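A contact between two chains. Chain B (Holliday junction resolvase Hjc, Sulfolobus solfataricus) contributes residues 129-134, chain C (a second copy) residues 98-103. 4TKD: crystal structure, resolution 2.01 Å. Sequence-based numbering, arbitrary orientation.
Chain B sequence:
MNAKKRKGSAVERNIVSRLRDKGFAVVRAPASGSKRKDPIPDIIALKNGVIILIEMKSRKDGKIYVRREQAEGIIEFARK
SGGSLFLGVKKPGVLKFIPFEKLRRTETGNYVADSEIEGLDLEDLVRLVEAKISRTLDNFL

Chain B, residues 129-134: VEAKIS
Chain C, residues 98-103: IPFEKL

The chain B stretch carries the last turn of a helix into an extended tail. Val129(B) and Glu130(B) are helical (phi/psi -62/-47 and -66/-40), Ala131(B) lies at -72/-2, and Lys132(B), at 66/34, is the first residue to leave helical geometry. Its positive phi completes a Schellman motif, with Lys132(B) N hydrogen-bonded to Val129(B) O at 3.2 Å; Ile133(B) (-107/126) and Ser134(B) (-138/154) then extend. In chain C, the strand end at Ile98(C) and Pro99(C) (-100/118, -59/131) turns into a 3-10 segment, Phe100(C) to Lys102(C), at -53/-30, -67/-16 and -80/-20. Lys102(C) N donates a hydrogen bond to Pro99(C) O at 3.0 Å, and Leu103(C) N to Phe100(C) O at 3.2 Å. In register, the CA of Ala131(B) lies 6.4 Å from that of Pro99(C), and the CA of Lys132(B) 6.1 Å from that of Glu101(C).

One hydrogen bond crosses the contact: Lys102(C) NZ donates to the main-chain Glu130(B) O at 2.9 Å. This carbonyl ends the helix and accepts no backbone hydrogen bond within the stretch. Lys102(C) (chi1 to chi4 -56°, -98°, -89°, -159°) starts sideways, but its end comes nearer chain B.

Apolar packing centres on Pro99(C), whose CA-to-CB bond points toward chain B and whose ring is C-gamma exo. Its CG lies 3.9 Å from Ala131(B) CB, and its CB 4.3 Å from CG2 of Ile133(B) (chi1 p, chi2 t).

Aliphatic portions of polar side chains extend the packing. Glu101(C) (chi 37°, -94°, 87°) places CG 3.7 Å from Lys132(B) CB. Lys132(B) (m, m, t, t) points toward chain C at CB, and its CG meets Lys102(C) CD at 4.0 Å, but its end leads away.

Oxygens make close non-hydrogen-bonded approaches: Ala131(B) O to Pro99(C) CG (3.2 Å), Lys132(B) O to Glu101(C) CG (3.0 Å), and Glu101(C) OE2 to Ile133(B) CG2 (3.6 Å). Lys132(B) O and Glu101(C) OE2, 3.4 Å apart, are both acceptors.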

# COMPACT_ATOMS: atom_id res chain seq x y z
N VAL B 129 -7.34 -5.72 4.46
CA VAL B 129 -8.39 -4.97 3.74
C VAL B 129 -9.11 -4.00 4.69
O VAL B 129 -9.29 -2.84 4.33
CB VAL B 129 -9.40 -5.91 3.01
CG1 VAL B 129 -10.62 -5.16 2.46
CG2 VAL B 129 -8.71 -6.71 1.91
N GLU B 130 -9.52 -4.48 5.90
CA GLU B 130 -10.25 -3.70 6.91
C GLU B 130 -9.44 -2.56 7.49
O GLU B 130 -9.98 -1.47 7.70
CB GLU B 130 -10.78 -4.58 8.06
CG GLU B 130 -11.39 -5.91 7.67
CD GLU B 130 -12.81 -5.96 7.14
OE1 GLU B 130 -13.30 -4.96 6.58
OE2 GLU B 130 -13.43 -7.05 7.27
N ALA B 131 -8.14 -2.81 7.74
CA ALA B 131 -7.20 -1.82 8.29
C ALA B 131 -6.85 -0.74 7.25
O ALA B 131 -6.16 0.22 7.57
CB ALA B 131 -5.94 -2.52 8.78
N LYS B 132 -7.40 -0.89 6.03
CA LYS B 132 -7.22 -0.00 4.88
C LYS B 132 -5.77 -0.00 4.36
O LYS B 132 -5.30 0.99 3.80
CB LYS B 132 -7.82 1.41 5.09
CG LYS B 132 -9.34 1.43 5.27
CD LYS B 132 -10.11 1.20 3.97
CE LYS B 132 -11.49 0.66 4.24
NZ LYS B 132 -12.33 0.64 3.01
N ILE B 133 -5.10 -1.18 4.46
CA ILE B 133 -3.71 -1.29 4.00
C ILE B 133 -3.50 -2.09 2.69
O ILE B 133 -4.05 -3.18 2.51
CB ILE B 133 -2.69 -1.51 5.16
CG1 ILE B 133 -3.15 -2.62 6.15
CG2 ILE B 133 -2.52 -0.19 5.92
CD1 ILE B 133 -2.29 -2.84 7.41
N SER B 134 -2.81 -1.44 1.71
CA SER B 134 -2.46 -1.92 0.35
C SER B 134 -1.00 -1.51 0.00
O SER B 134 -0.46 -0.54 0.55
CB SER B 134 -3.43 -1.36 -0.68
OG SER B 134 -2.78 -0.56 -1.66
N ILE C 98 -3.58 2.99 15.00
CA ILE C 98 -4.55 3.29 13.95
C ILE C 98 -3.84 3.54 12.63
O ILE C 98 -3.07 4.50 12.54
CB ILE C 98 -5.52 4.44 14.36
CG1 ILE C 98 -6.35 4.02 15.59
CG2 ILE C 98 -6.43 4.85 13.20
CD1 ILE C 98 -6.89 5.19 16.44
N PRO C 99 -4.09 2.72 11.57
CA PRO C 99 -3.47 3.00 10.26
C PRO C 99 -3.90 4.39 9.81
O PRO C 99 -5.08 4.74 9.92
CB PRO C 99 -4.04 1.91 9.33
CG PRO C 99 -4.52 0.83 10.27
CD PRO C 99 -5.01 1.57 11.49
N PHE C 100 -2.93 5.23 9.38
CA PHE C 100 -3.21 6.60 9.00
C PHE C 100 -4.32 6.79 7.98
O PHE C 100 -5.00 7.82 8.03
CB PHE C 100 -1.95 7.34 8.57
CG PHE C 100 -1.94 8.74 9.10
CD1 PHE C 100 -1.64 9.00 10.44
CD2 PHE C 100 -2.22 9.81 8.27
CE1 PHE C 100 -1.64 10.31 10.93
CE2 PHE C 100 -2.22 11.13 8.76
CZ PHE C 100 -1.93 11.37 10.08
N GLU C 101 -4.50 5.79 7.08
CA GLU C 101 -5.54 5.78 6.03
C GLU C 101 -6.97 5.68 6.57
O GLU C 101 -7.90 5.98 5.83
CB GLU C 101 -5.29 4.69 4.97
CG GLU C 101 -4.71 3.40 5.49
CD GLU C 101 -3.21 3.38 5.40
OE1 GLU C 101 -2.58 3.88 6.36
OE2 GLU C 101 -2.66 3.02 4.33
N LYS C 102 -7.14 5.29 7.85
CA LYS C 102 -8.44 5.20 8.51
C LYS C 102 -8.91 6.59 8.97
O LYS C 102 -10.10 6.76 9.21
CB LYS C 102 -8.39 4.25 9.73
CG LYS C 102 -7.89 2.84 9.40
CD LYS C 102 -9.01 1.83 9.21
CE LYS C 102 -9.43 1.15 10.50
NZ LYS C 102 -10.12 -0.14 10.25
N LEU C 103 -7.97 7.57 9.10
CA LEU C 103 -8.35 8.91 9.54
C LEU C 103 -9.13 9.62 8.44
O LEU C 103 -8.85 9.41 7.26
CB LEU C 103 -7.15 9.79 9.98
CG LEU C 103 -6.10 9.27 10.97
CD1 LEU C 103 -5.32 10.44 11.54
CD2 LEU C 103 -6.70 8.48 12.10